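Side-chain contact in 3-keto-5-aminohexanoate cleavage enzyme (Burkholderia xenovorans LB400, PDB 3E49), which probably cleaves 3-keto-5-aminohexanoate or a related beta-keto acid as a zinc-dependent TIM-barrel enzyme: residues K279-Q282 against V283-G286. Sequence-based numbering, arbitrary orientation.
Sequences KIRQ and VIEG
Ile280 divides its two branches between the residues one turn further along the helix. Its CG1 arm stands anti to the backbone N (chi1 -161°) and carries CD1 alongside CB of Val283 at 4.3 Å, while its CG2 methyl lies 4.3 Å from CD1 of Ile284. The CG1 arm of Ile284 lies against the carbonyl of Ile280: with CG1 beside its own N (chi1 -68°), this arm runs close to the backbone, and CG1 comes within 3.4 Å of Ile280 O. That oxygen also accepts a nearly straight bond from Ile284 N (2.9 Å), and the arm lies beside this hydrogen bond. Matching bonds join Glu285 N to Arg281 O and Gly286 N to Gln282 O.

Lys279, Gln282 and Glu285 meet the second subunit. Lys279 NZ donates to Gln282 OE1 at 2.9 Å, tilted from the amide's carbonyl plane, and also to the carbonyl oxygen of Glu285 of the second subunit; in return, Glu285 OE2 forms a salt bridge with Lys279 of that subunit. Arg281 rests its CG near Ile284 CD1 (4.4 Å) and directs NH1 to the carbonyl of Ala44.

Ile280 and Val283 pack on helix 240-248, whereas Ile284 touches Ile10 of the first barrel strand. Such i to i+3 and i+4 pairing makes the apolar face of an amphipathic alpha-helix, here the one following the eighth strand of the TIM barrel.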
ATOM      1  N   LYS A 279      -3.733   0.824 -29.775  1.00 25.64           N
ATOM      2  CA  LYS A 279      -4.676   0.725 -28.669  1.00 25.63           C
ATOM      3  C   LYS A 279      -4.160   1.481 -27.451  1.00 25.44           C
ATOM      4  O   LYS A 279      -4.874   2.287 -26.888  1.00 25.98           O
ATOM      5  CB  LYS A 279      -4.974  -0.737 -28.335  1.00 25.27           C
ATOM      6  CG  LYS A 279      -6.293  -0.993 -27.606  1.00 31.45           C
ATOM      7  CD  LYS A 279      -7.460  -0.613 -28.521  1.00 39.44           C
ATOM      8  CE  LYS A 279      -8.813  -0.858 -27.903  1.00 40.13           C
ATOM      9  NZ  LYS A 279      -9.881  -0.016 -28.590  1.00 40.42           N
ATOM     10  N   ILE A 280      -2.905   1.284 -27.076  1.00 25.40           N
ATOM     11  CA  ILE A 280      -2.358   1.997 -25.916  1.00 22.41           C
ATOM     12  C   ILE A 280      -2.248   3.479 -26.220  1.00 23.87           C
ATOM     13  O   ILE A 280      -2.381   4.314 -25.333  1.00 25.02           O
ATOM     14  CB  ILE A 280      -1.034   1.391 -25.369  1.00 21.46           C
ATOM     15  CG1 ILE A 280      -0.792   1.883 -23.911  1.00 24.13           C
ATOM     16  CG2 ILE A 280       0.212   1.664 -26.353  1.00 20.13           C
ATOM     17  CD1 ILE A 280      -1.916   1.478 -22.853  1.00 20.01           C
ATOM     18  N   ARG A 281      -2.048   3.820 -27.486  1.00 23.17           N
ATOM     19  CA  ARG A 281      -2.018   5.203 -27.851  1.00 23.51           C
ATOM     20  C   ARG A 281      -3.363   5.931 -27.680  1.00 22.45           C
ATOM     21  O   ARG A 281      -3.378   7.118 -27.410  1.00 22.08           O
ATOM     22  CB  ARG A 281      -1.402   5.392 -29.244  1.00 24.62           C
ATOM     23  CG  ARG A 281       0.074   5.197 -29.221  1.00 28.39           C
ATOM     24  CD  ARG A 281       0.606   5.560 -30.573  1.00 31.11           C
ATOM     25  NE  ARG A 281       0.231   6.927 -30.911  1.00 30.29           N
ATOM     26  CZ  ARG A 281       0.117   7.385 -32.151  1.00 35.20           C
ATOM     27  NH1 ARG A 281       0.275   6.591 -33.185  1.00 35.75           N
ATOM     28  NH2 ARG A 281      -0.237   8.621 -32.357  1.00 32.61           N
ATOM     29  N   GLN A 282      -4.483   5.210 -27.711  1.00 22.09           N
ATOM     30  CA  GLN A 282      -5.795   5.811 -27.447  1.00 24.02           C
ATOM     31  C   GLN A 282      -5.827   6.324 -26.002  1.00 21.98           C
ATOM     32  O   GLN A 282      -6.306   7.427 -25.726  1.00 20.78           O
ATOM     33  CB  GLN A 282      -6.901   4.755 -27.633  1.00 23.81           C
ATOM     34  CG  GLN A 282      -7.166   4.379 -29.093  1.00 31.07           C
ATOM     35  CD  GLN A 282      -8.379   3.449 -29.299  1.00 34.20           C
ATOM     36  OE1 GLN A 282      -8.809   2.725 -28.391  1.00 44.00           O
ATOM     37  NE2 GLN A 282      -8.918   3.460 -30.515  1.00 47.93           N
ATOM     38  N   VAL A 283      -5.305   5.511 -25.096  1.00 23.66           N
ATOM     39  CA  VAL A 283      -5.149   5.877 -23.672  1.00 23.03           C
ATOM     40  C   VAL A 283      -4.171   7.025 -23.498  1.00 24.35           C
ATOM     41  O   VAL A 283      -4.462   8.042 -22.844  1.00 23.54           O
ATOM     42  CB  VAL A 283      -4.745   4.667 -22.827  1.00 24.80           C
ATOM     43  CG1 VAL A 283      -4.542   5.090 -21.331  1.00 20.64           C
ATOM     44  CG2 VAL A 283      -5.802   3.565 -22.973  1.00 20.51           C
ATOM     45  N   ILE A 284      -3.005   6.884 -24.091  1.00 24.24           N
ATOM     46  CA  ILE A 284      -1.979   7.969 -24.037  1.00 23.66           C
ATOM     47  C   ILE A 284      -2.584   9.304 -24.456  1.00 25.54           C
ATOM     48  O   ILE A 284      -2.489  10.282 -23.732  1.00 24.68           O
ATOM     49  CB  ILE A 284      -0.739   7.563 -24.842  1.00 23.25           C
ATOM     50  CG1 ILE A 284      -0.035   6.384 -24.127  1.00 27.56           C
ATOM     51  CG2 ILE A 284       0.268   8.794 -25.048  1.00 23.12           C
ATOM     52  CD1 ILE A 284       1.036   5.637 -24.952  1.00 23.59           C
ATOM     53  N   GLU A 285      -3.253   9.330 -25.599  1.00 28.38           N
ATOM     54  CA  GLU A 285      -3.910  10.538 -26.094  1.00 27.47           C
ATOM     55  C   GLU A 285      -4.998  11.077 -25.149  1.00 25.84           C
ATOM     56  O   GLU A 285      -5.096  12.268 -24.925  1.00 24.77           O
ATOM     57  CB  GLU A 285      -4.497  10.271 -27.500  1.00 29.91           C
ATOM     58  CG  GLU A 285      -5.260  11.466 -28.168  1.00 36.27           C
ATOM     59  CD  GLU A 285      -4.433  12.766 -28.203  1.00 45.84           C
ATOM     60  OE1 GLU A 285      -3.179  12.673 -28.298  1.00 51.40           O
ATOM     61  OE2 GLU A 285      -5.046  13.875 -28.141  1.00 51.31           O
ATOM     62  N   GLY A 286      -5.871  10.189 -24.661  1.00 24.79           N
ATOM     63  CA  GLY A 286      -6.902  10.540 -23.651  1.00 26.00           C
ATOM     64  C   GLY A 286      -6.275  11.230 -22.444  1.00 24.06           C
ATOM     65  O   GLY A 286      -6.820  12.213 -21.923  1.00 24.64           O
TER